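Local coordinates for protein major pollen allergen Pla l 1 (PDB 4Z8W) that is a major pollen allergen of the Ole e 1 family, secreted by ribwort plantain, of unknown biochemical function but probably binding zinc, at residues A[34-45]-A[71-82]; A[96-104]-A[114-122]. All coordinates share one frame; numbering follows the deposited sequence.

How the contacts relate
The two contacts show how one beta fold uses different chemistry at different places. Contact 1 joins two neighbouring strands of one antiparallel sheet, closed by backbone hydrogen bonds, a disulfide and, at one end, a zinc ion. Contact 2 joins the edge strand of that sheet, 100-102, to strand 114-123 of the other sheet, and there side chains and a bridging water replace the regular backbone pairing. Strand 74-80 belongs to contact 1 and pairs with strand 100-102 of contact 2, Ile76 N lying 2.8 Å from Ser100 O. Contact 1, which buries more than twice the area, keeps apolar and charged side chains on opposite faces, whereas contact 2 brings a buried arginine among its apolar side chains.

Contact 1: A[34-45]-A[71-82]; sequences AGAQVQLDCKDD and HEDCEIKLVKSS. With ZN (zinc ion), chain B.
Gln37 O accepts two backbone N-H groups, from Val79 N at 2.9 Å and from Lys80 N at 3.2 Å: a classic beta bulge in the antiparallel pairing of strands 37-42 and 74-80. Beyond it, Gln39 and Asp41 form hydrogen-bonded pairs with Lys77 and Glu75. On the buried face Val38 CB meets Ile76 CG2, and Leu40 CD1 packs against both Ile76 CD1 and Cys74 CB. The Cys42-Cys74 disulfide ties a non-hydrogen-bonded pair on this same face. On the other face Gln39 NE2 donates to Asp41 OD1, an oxygen that also bonds Ser52. Lys77 CG sits between backbone N and carbonyl carbon (chi1 68°), and a bend at chi4 leaves CE 3.3 Å from Asp41 OD2, NZ making a long salt bridge.

Past the disulfide, the Asp44 carboxylate bridges successive residues. Its OD1 takes Glu72 N at 2.8 Å, and its OD2 offers the syn lone pair to His71 ND1 in a nearly straight bond (177°); Val68 O holds NE2. Within these segments zinc is bound by Asp45 OD1 at 1.9 Å and Asp73 OD1 at 2.0 Å, the two carboxylates almost perpendicular. Asp45 N donates to Asp73 OD2 at 2.7 Å in a bent bond (131°) nearly along its C-O direction.

Contact 2: A[96-104]-A[114-122]; sequences TIQTSKVDL and TRHVKPLSF
Ser100 OG donates to Lys118 O at 2.7 Å, coming from above the carbonyl plane rather than along a lone pair. With its hydroxyl anti to the carbonyl carbon (chi1 -71°), Ser100 reaches across to segment 114-122 while its backbone pairs with Ile76. The isobutyl end of Leu120 packs here too: Leu120 CG lies 3.6 Å from Ser100 OG, and its CD2 also touches Gln98 O. Next along, Val117 CG1 presses on both CB and CG2 of Val102, the CB at 3.6 Å. Val102 CG2 also rests on the CB of Arg115, the two side chains crossing at about a right angle.

At the far end Arg115 bends at chi2 (-75°), and its NH1 donates a bent hydrogen bond to Asp103 O at 2.9 Å from above the carbonyl plane; the oxygen lies near the guanidinium edge but 24° out of its plane. The Asp103 carboxylate makes a long salt bridge to that nitrogen, with its OD1 committed to Ser105 N. A water bonded to NH1 at 2.8 Å donates weakly to Asp103 OD2.

A second water spans the backbones, donating to Lys101 O and accepting from Lys118 N. Farther out, Glu112 O holds Arg115 NE, Val117 also touches Val11, and Leu120 touches Leu78. This is the seam where strand 100-102, at the edge of the antiparallel sheet, meets strand 114-123 of the mixed sheet. With no direct backbone pairing here, and strand 114-123 interrupted at 117-119, serine, arginine and water supply the polar links between the two sheets.

Contact 1: A[34-45]-A[71-82]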
loop_
_atom_site.group_PDB
_atom_site.type_symbol
_atom_site.label_atom_id
_atom_site.label_comp_id
_atom_site.label_asym_id
_atom_site.label_seq_id
_atom_site.Cartn_x
_atom_site.Cartn_y
_atom_site.Cartn_z
ATOM N N ALA A 34 -3.180 1.444 12.244
ATOM C CA ALA A 34 -3.922 2.691 12.109
ATOM C C ALA A 34 -3.025 3.883 11.984
ATOM O O ALA A 34 -1.985 3.984 12.643
ATOM C CB ALA A 34 -4.881 2.880 13.319
ATOM N N GLY A 35 -3.419 4.822 11.132
ATOM C CA GLY A 35 -2.701 6.107 11.059
ATOM C C GLY A 35 -1.575 6.076 10.092
ATOM O O GLY A 35 -0.833 7.042 10.006
ATOM N N ALA A 36 -1.376 4.937 9.377
ATOM C CA ALA A 36 -0.288 4.915 8.419
ATOM C C ALA A 36 -0.687 5.825 7.278
ATOM O O ALA A 36 -1.844 5.943 6.967
ATOM C CB ALA A 36 -0.027 3.480 7.865
ATOM N N GLN A 37 0.304 6.409 6.604
ATOM C CA GLN A 37 0.032 7.207 5.445
ATOM C C GLN A 37 0.583 6.502 4.200
ATOM O O GLN A 37 1.756 6.101 4.170
ATOM C CB GLN A 37 0.654 8.598 5.601
ATOM C CG GLN A 37 0.047 9.429 6.768
ATOM C CD GLN A 37 0.911 10.631 7.172
ATOM O OE1 GLN A 37 1.654 11.228 6.347
ATOM N NE2 GLN A 37 0.871 10.953 8.443
ATOM N N VAL A 38 -0.268 6.459 3.161
ATOM C CA VAL A 38 0.027 5.807 1.887
ATOM C C VAL A 38 -0.167 6.829 0.748
ATOM O O VAL A 38 -0.743 7.912 0.935
ATOM C CB VAL A 38 -0.832 4.532 1.675
ATOM C CG1 VAL A 38 -0.711 3.523 2.842
ATOM C CG2 VAL A 38 -2.305 4.897 1.546
ATOM N N GLN A 39 0.350 6.536 -0.428
ATOM C CA GLN A 39 0.120 7.421 -1.547
ATOM C C GLN A 39 -0.029 6.615 -2.843
ATOM O O GLN A 39 0.818 5.736 -3.137
ATOM C CB GLN A 39 1.311 8.376 -1.675
ATOM C CG GLN A 39 1.189 9.395 -2.803
ATOM C CD GLN A 39 2.236 10.469 -2.670
ATOM O OE1 GLN A 39 2.368 11.074 -1.588
ATOM N NE2 GLN A 39 3.032 10.675 -3.727
ATOM N N LEU A 40 -1.131 6.888 -3.530
ATOM C CA LEU A 40 -1.375 6.472 -4.960
ATOM C C LEU A 40 -0.703 7.423 -5.965
ATOM O O LEU A 40 -0.889 8.647 -5.892
ATOM C CB LEU A 40 -2.889 6.345 -5.227
ATOM C CG LEU A 40 -3.207 6.170 -6.758
ATOM C CD1 LEU A 40 -2.738 4.802 -7.267
ATOM C CD2 LEU A 40 -4.678 6.403 -7.141
ATOM N N ASP A 41 0.156 6.899 -6.840
ATOM C CA ASP A 41 0.809 7.658 -7.910
ATOM C C ASP A 41 0.577 6.954 -9.221
ATOM O O ASP A 41 0.828 5.722 -9.313
ATOM C CB ASP A 41 2.333 7.733 -7.689
ATOM C CG ASP A 41 2.698 8.496 -6.387
ATOM O OD1 ASP A 41 2.195 9.607 -6.195
ATOM O OD2 ASP A 41 3.407 7.949 -5.531
ATOM N N CYS A 42 0.117 7.703 -10.224
ATOM C CA CYS A 42 -0.145 7.160 -11.585
ATOM C C CYS A 42 0.630 8.033 -12.566
ATOM O O CYS A 42 0.589 9.282 -12.487
ATOM C CB CYS A 42 -1.624 7.243 -11.988
ATOM S SG CYS A 42 -2.837 6.464 -10.916
ATOM N N LYS A 43 1.320 7.393 -13.490
ATOM C CA LYS A 43 2.049 8.107 -14.540
ATOM C C LYS A 43 1.197 8.319 -15.767
ATOM O O LYS A 43 1.466 9.245 -16.558
ATOM C CB LYS A 43 3.293 7.351 -14.913
ATOM C CG LYS A 43 4.186 7.160 -13.699
ATOM C CD LYS A 43 5.432 6.379 -14.057
ATOM C CE LYS A 43 6.347 6.440 -12.838
ATOM N NZ LYS A 43 7.526 5.554 -13.026
ATOM N N ASP A 44 0.192 7.445 -15.948
ATOM C CA ASP A 44 -0.791 7.651 -17.013
ATOM C C ASP A 44 -0.057 7.738 -18.322
ATOM O O ASP A 44 -0.392 8.556 -19.163
ATOM C CB ASP A 44 -1.574 8.959 -16.748
ATOM C CG ASP A 44 -2.698 8.753 -15.707
ATOM O OD1 ASP A 44 -3.259 7.620 -15.653
ATOM O OD2 ASP A 44 -3.021 9.691 -14.961
ATOM N N ASP A 45 0.945 6.880 -18.448
ATOM C CA ASP A 45 1.753 6.693 -19.630
ATOM C C ASP A 45 2.532 7.945 -20.071
ATOM O O ASP A 45 2.854 8.071 -21.250
ATOM C CB ASP A 45 0.933 6.072 -20.785
ATOM C CG ASP A 45 0.575 4.630 -20.494
ATOM O OD1 ASP A 45 1.502 3.713 -20.422
ATOM O OD2 ASP A 45 -0.654 4.436 -20.334
ATOM N N HIS A 71 -7.189 5.521 -14.968
ATOM C CA HIS A 71 -5.747 5.841 -15.007
ATOM C C HIS A 71 -4.966 4.643 -15.385
ATOM O O HIS A 71 -5.488 3.527 -15.380
ATOM C CB HIS A 71 -5.207 6.442 -13.673
ATOM C CG HIS A 71 -5.913 7.686 -13.223
ATOM N ND1 HIS A 71 -5.466 8.960 -13.511
ATOM C CD2 HIS A 71 -7.073 7.845 -12.530
ATOM C CE1 HIS A 71 -6.317 9.849 -13.021
ATOM N NE2 HIS A 71 -7.305 9.199 -12.434
ATOM N N GLU A 72 -3.708 4.875 -15.771
ATOM C CA GLU A 72 -2.756 3.790 -16.089
ATOM C C GLU A 72 -1.495 4.029 -15.281
ATOM O O GLU A 72 -1.246 5.193 -14.809
ATOM C CB GLU A 72 -2.404 3.768 -17.638
ATOM C CG GLU A 72 -3.594 3.523 -18.609
ATOM C CD GLU A 72 -4.273 2.124 -18.529
ATOM O OE1 GLU A 72 -3.789 1.248 -17.788
ATOM O OE2 GLU A 72 -5.293 1.874 -19.243
ATOM N N ASP A 73 -0.759 2.939 -15.077
ATOM C CA ASP A 73 0.572 2.942 -14.457
ATOM C C ASP A 73 0.407 3.499 -13.063
ATOM O O ASP A 73 1.094 4.438 -12.676
ATOM C CB ASP A 73 1.629 3.752 -15.239
ATOM C CG ASP A 73 1.604 3.466 -16.720
ATOM O OD1 ASP A 73 1.529 2.307 -17.103
ATOM O OD2 ASP A 73 1.679 4.404 -17.520
ATOM N N CYS A 74 -0.484 2.861 -12.305
ATOM C CA CYS A 74 -0.787 3.292 -10.952
ATOM C C CYS A 74 -0.241 2.347 -9.907
ATOM O O CYS A 74 -0.399 1.098 -10.038
ATOM C CB CYS A 74 -2.303 3.326 -10.787
ATOM S SG CYS A 74 -3.100 4.506 -11.883
ATOM N N GLU A 75 0.268 2.900 -8.810
ATOM C CA GLU A 75 0.661 2.063 -7.710
ATOM C C GLU A 75 0.653 2.760 -6.389
ATOM O O GLU A 75 0.764 4.015 -6.325
ATOM C CB GLU A 75 2.022 1.365 -7.953
ATOM C CG GLU A 75 3.185 2.312 -7.927
ATOM C CD GLU A 75 4.418 1.726 -8.649
ATOM O OE1 GLU A 75 5.521 2.190 -8.354
ATOM O OE2 GLU A 75 4.283 0.854 -9.530
ATOM N N ILE A 76 0.476 1.960 -5.335
ATOM C CA ILE A 76 0.375 2.466 -3.965
ATOM C C ILE A 76 1.697 2.223 -3.225
ATOM O O ILE A 76 2.200 1.063 -3.162
ATOM C CB ILE A 76 -0.822 1.911 -3.180
ATOM C CG1 ILE A 76 -2.148 2.343 -3.792
ATOM C CG2 ILE A 76 -0.856 2.525 -1.756
ATOM C CD1 ILE A 76 -2.536 1.510 -4.988
ATOM N N LYS A 77 2.264 3.298 -2.637
ATOM C CA LYS A 77 3.471 3.150 -1.776
ATOM C C LYS A 77 3.236 3.568 -0.323
ATOM O O LYS A 77 2.379 4.406 -0.056
ATOM C CB LYS A 77 4.696 3.880 -2.389
ATOM C CG LYS A 77 4.612 5.421 -2.420
ATOM C CD LYS A 77 5.854 5.970 -3.182
ATOM C CE LYS A 77 5.814 7.485 -3.370
ATOM N NZ LYS A 77 5.296 8.156 -2.143
ATOM N N LEU A 78 3.947 2.930 0.614
ATOM C CA LEU A 78 3.915 3.380 2.020
ATOM C C LEU A 78 4.693 4.708 2.058
ATOM O O LEU A 78 5.610 4.887 1.283
ATOM C CB LEU A 78 4.676 2.421 2.916
ATOM C CG LEU A 78 4.070 1.017 3.042
ATOM C CD1 LEU A 78 4.960 0.125 3.924
ATOM C CD2 LEU A 78 2.641 1.119 3.543
ATOM N N VAL A 79 4.275 5.654 2.883
ATOM C CA VAL A 79 5.133 6.885 3.015
ATOM C C VAL A 79 5.514 7.035 4.500
ATOM O O VAL A 79 6.718 7.013 4.843
ATOM C CB VAL A 79 4.377 8.171 2.601
ATOM C CG1 VAL A 79 5.307 9.387 2.729
ATOM C CG2 VAL A 79 3.708 8.024 1.213
ATOM N N LYS A 80 4.524 7.156 5.378
ATOM C CA LYS A 80 4.801 7.289 6.804
ATOM C C LYS A 80 4.108 6.290 7.731
ATOM O O LYS A 80 2.873 6.072 7.708
ATOM C CB LYS A 80 4.353 8.678 7.354
ATOM C CG LYS A 80 4.940 9.921 6.667
ATOM C CD LYS A 80 6.484 9.988 6.718
ATOM C CE LYS A 80 6.946 11.455 6.504
ATOM N NZ LYS A 80 8.455 11.463 6.341
ATOM N N SER A 81 4.898 5.814 8.685
ATOM C CA SER A 81 4.398 4.968 9.754
ATOM C C SER A 81 3.890 5.803 10.953
ATOM O O SER A 81 4.483 6.867 11.281
ATOM C CB SER A 81 5.555 4.049 10.210
ATOM O OG SER A 81 5.101 3.255 11.328
ATOM N N SER A 82 2.840 5.329 11.627
ATOM C CA SER A 82 2.481 5.926 12.907
ATOM C C SER A 82 3.145 5.236 14.123
ATOM O O SER A 82 2.821 5.582 15.253
ATOM C CB SER A 82 0.997 5.827 13.117
ATOM O OG SER A 82 0.703 4.466 13.040
HETATM ZN ZN ZN B . 1.619 2.265 -19.116
HETATM O O HOH W 1 3.199 5.246 -5.431
#

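Contact 2: A[96-104]-A[114-122]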
loop_
_atom_site.group_PDB
_atom_site.type_symbol
_atom_site.label_atom_id
_atom_site.label_comp_id
_atom_site.label_asym_id
_atom_site.label_seq_id
_atom_site.Cartn_x
_atom_site.Cartn_y
_atom_site.Cartn_z
ATOM N N THR A 96 14.623 -3.166 -5.216
ATOM C CA THR A 96 13.502 -2.223 -5.359
ATOM C C THR A 96 12.555 -2.234 -4.163
ATOM O O THR A 96 12.360 -3.272 -3.494
ATOM C CB THR A 96 12.683 -2.520 -6.631
ATOM O OG1 THR A 96 12.302 -3.904 -6.647
ATOM C CG2 THR A 96 13.509 -2.202 -7.891
ATOM N N ILE A 97 11.969 -1.071 -3.912
ATOM C CA ILE A 97 10.914 -0.907 -2.934
ATOM C C ILE A 97 9.635 -1.590 -3.454
ATOM O O ILE A 97 9.313 -1.479 -4.626
ATOM C CB ILE A 97 10.641 0.590 -2.758
ATOM C CG1 ILE A 97 11.906 1.314 -2.250
ATOM C CG2 ILE A 97 9.376 0.824 -1.930
ATOM C CD1 ILE A 97 11.963 1.492 -0.751
ATOM N N GLN A 98 8.879 -2.263 -2.594
ATOM C CA GLN A 98 7.624 -2.923 -3.042
ATOM C C GLN A 98 6.414 -1.951 -3.049
ATOM O O GLN A 98 6.176 -1.246 -2.068
ATOM C CB GLN A 98 7.314 -4.111 -2.121
ATOM C CG GLN A 98 6.102 -4.982 -2.475
ATOM C CD GLN A 98 5.769 -5.923 -1.313
ATOM O OE1 GLN A 98 6.674 -6.481 -0.685
ATOM N NE2 GLN A 98 4.480 -6.076 -1.003
ATOM N N THR A 99 5.638 -1.924 -4.137
ATOM C CA THR A 99 4.450 -1.050 -4.146
ATOM C C THR A 99 3.317 -1.999 -4.524
ATOM O O THR A 99 3.592 -3.081 -5.101
ATOM C CB THR A 99 4.569 0.108 -5.172
ATOM O OG1 THR A 99 4.739 -0.466 -6.445
ATOM C CG2 THR A 99 5.777 0.983 -4.906
ATOM N N SER A 100 2.064 -1.605 -4.224
ATOM C CA SER A 100 0.910 -2.382 -4.627
ATOM C C SER A 100 0.319 -1.829 -5.914
ATOM O O SER A 100 -0.125 -0.687 -5.948
ATOM C CB SER A 100 -0.161 -2.448 -3.511
ATOM O OG SER A 100 0.357 -3.275 -2.486
ATOM N N LYS A 101 0.238 -2.667 -6.948
ATOM C CA LYS A 101 -0.300 -2.190 -8.195
ATOM C C LYS A 101 -1.829 -2.187 -8.109
ATOM O O LYS A 101 -2.446 -2.993 -7.415
ATOM C CB LYS A 101 0.141 -3.129 -9.354
ATOM C CG LYS A 101 1.527 -2.772 -9.930
ATOM C CD LYS A 101 2.532 -2.471 -8.872
ATOM C CE LYS A 101 3.975 -2.578 -9.375
ATOM N NZ LYS A 101 4.695 -3.165 -8.211
ATOM N N VAL A 102 -2.435 -1.350 -8.900
ATOM C CA VAL A 102 -3.875 -1.336 -8.970
ATOM C C VAL A 102 -4.246 -1.158 -10.425
ATOM O O VAL A 102 -3.525 -0.505 -11.197
ATOM C CB VAL A 102 -4.504 -0.216 -8.090
ATOM C CG1 VAL A 102 -4.030 1.179 -8.497
ATOM C CG2 VAL A 102 -6.018 -0.302 -8.013
ATOM N N ASP A 103 -5.409 -1.708 -10.769
ATOM C CA ASP A 103 -6.001 -1.600 -12.119
ATOM C C ASP A 103 -7.134 -0.592 -12.082
ATOM O O ASP A 103 -8.197 -0.856 -11.518
ATOM C CB ASP A 103 -6.516 -2.980 -12.570
ATOM C CG ASP A 103 -7.407 -2.919 -13.818
ATOM O OD1 ASP A 103 -7.391 -1.895 -14.551
ATOM O OD2 ASP A 103 -8.108 -3.951 -14.071
ATOM N N LEU A 104 -6.901 0.547 -12.714
ATOM C CA LEU A 104 -7.917 1.594 -12.849
ATOM C C LEU A 104 -8.167 1.829 -14.363
ATOM O O LEU A 104 -8.575 2.945 -14.767
ATOM C CB LEU A 104 -7.483 2.936 -12.190
ATOM C CG LEU A 104 -7.258 2.774 -10.639
ATOM C CD1 LEU A 104 -6.450 3.972 -10.097
ATOM C CD2 LEU A 104 -8.590 2.634 -9.848
ATOM N N THR A 114 -14.958 -0.500 -6.403
ATOM C CA THR A 114 -13.840 -0.642 -5.464
ATOM C C THR A 114 -12.769 -1.540 -6.067
ATOM O O THR A 114 -13.023 -2.686 -6.446
ATOM C CB THR A 114 -14.290 -1.194 -4.088
ATOM O OG1 THR A 114 -15.266 -0.307 -3.554
ATOM C CG2 THR A 114 -13.138 -1.180 -3.049
ATOM N N ARG A 115 -11.547 -1.038 -6.146
ATOM C CA ARG A 115 -10.453 -1.925 -6.552
ATOM C C ARG A 115 -9.625 -2.223 -5.313
ATOM O O ARG A 115 -9.188 -1.278 -4.638
ATOM C CB ARG A 115 -9.660 -1.221 -7.661
ATOM C CG ARG A 115 -10.555 -0.745 -8.812
ATOM C CD ARG A 115 -10.999 -1.924 -9.677
ATOM N NE ARG A 115 -12.130 -1.635 -10.590
ATOM C CZ ARG A 115 -12.025 -1.492 -11.926
ATOM N NH1 ARG A 115 -10.840 -1.565 -12.527
ATOM N NH2 ARG A 115 -13.096 -1.247 -12.685
ATOM N N HIS A 116 -9.415 -3.511 -5.005
ATOM C CA HIS A 116 -8.663 -3.936 -3.841
ATOM C C HIS A 116 -7.251 -4.164 -4.259
ATOM O O HIS A 116 -6.980 -4.573 -5.427
ATOM C CB HIS A 116 -9.280 -5.235 -3.262
ATOM C CG HIS A 116 -10.570 -5.004 -2.535
ATOM N ND1 HIS A 116 -11.809 -5.212 -3.116
ATOM C CD2 HIS A 116 -10.818 -4.537 -1.290
ATOM C CE1 HIS A 116 -12.761 -4.916 -2.248
ATOM N NE2 HIS A 116 -12.187 -4.499 -1.133
ATOM N N VAL A 117 -6.311 -3.890 -3.370
ATOM C CA VAL A 117 -4.899 -4.108 -3.698
ATOM C C VAL A 117 -4.243 -5.048 -2.666
ATOM O O VAL A 117 -4.819 -5.282 -1.599
ATOM C CB VAL A 117 -4.198 -2.764 -3.929
ATOM C CG1 VAL A 117 -4.992 -1.949 -4.966
ATOM C CG2 VAL A 117 -4.100 -1.986 -2.636
ATOM N N LYS A 118 -3.061 -5.584 -2.982
ATOM C CA LYS A 118 -2.285 -6.420 -2.113
ATOM C C LYS A 118 -1.810 -5.597 -0.871
ATOM O O LYS A 118 -1.592 -4.373 -1.001
ATOM C CB LYS A 118 -1.056 -6.998 -2.851
ATOM C CG LYS A 118 -1.437 -8.089 -3.920
ATOM C CD LYS A 118 -0.135 -8.651 -4.574
ATOM C CE LYS A 118 -0.395 -9.650 -5.728
ATOM N NZ LYS A 118 0.626 -10.747 -5.734
ATOM N N PRO A 119 -1.663 -6.263 0.285
ATOM C CA PRO A 119 -1.291 -5.540 1.564
ATOM C C PRO A 119 0.182 -5.114 1.584
ATOM O O PRO A 119 1.005 -5.671 0.871
ATOM C CB PRO A 119 -1.587 -6.577 2.669
ATOM C CG PRO A 119 -1.676 -7.895 1.973
ATOM C CD PRO A 119 -2.130 -7.650 0.539
ATOM N N LEU A 120 0.488 -4.065 2.322
ATOM C CA LEU A 120 1.865 -3.597 2.500
ATOM C C LEU A 120 2.181 -3.638 3.986
ATOM O O LEU A 120 1.276 -3.567 4.816
ATOM C CB LEU A 120 1.994 -2.127 2.031
ATOM C CG LEU A 120 1.832 -1.913 0.515
ATOM C CD1 LEU A 120 1.346 -0.484 0.231
ATOM C CD2 LEU A 120 3.118 -2.283 -0.187
ATOM N N SER A 121 3.449 -3.726 4.330
ATOM C CA SER A 121 3.837 -3.645 5.721
ATOM C C SER A 121 5.071 -2.740 5.961
ATOM O O SER A 121 6.025 -2.723 5.197
ATOM C CB SER A 121 4.101 -5.097 6.279
ATOM O OG SER A 121 5.182 -5.703 5.530
ATOM N N PHE A 122 5.043 -2.010 7.050
ATOM C CA PHE A 122 6.263 -1.554 7.676
ATOM C C PHE A 122 6.851 -2.700 8.552
ATOM O O PHE A 122 6.169 -3.647 8.909
ATOM C CB PHE A 122 5.899 -0.382 8.608
ATOM C CG PHE A 122 5.544 0.892 7.887
ATOM C CD1 PHE A 122 6.533 1.610 7.208
ATOM C CD2 PHE A 122 4.216 1.329 7.806
ATOM C CE1 PHE A 122 6.227 2.776 6.483
ATOM C CE2 PHE A 122 3.905 2.529 7.139
ATOM C CZ PHE A 122 4.907 3.265 6.509
HETATM O O HOH W 2 -1.958 -5.073 -5.772
HETATM O O HOH W 3 -10.357 -2.324 -15.170
#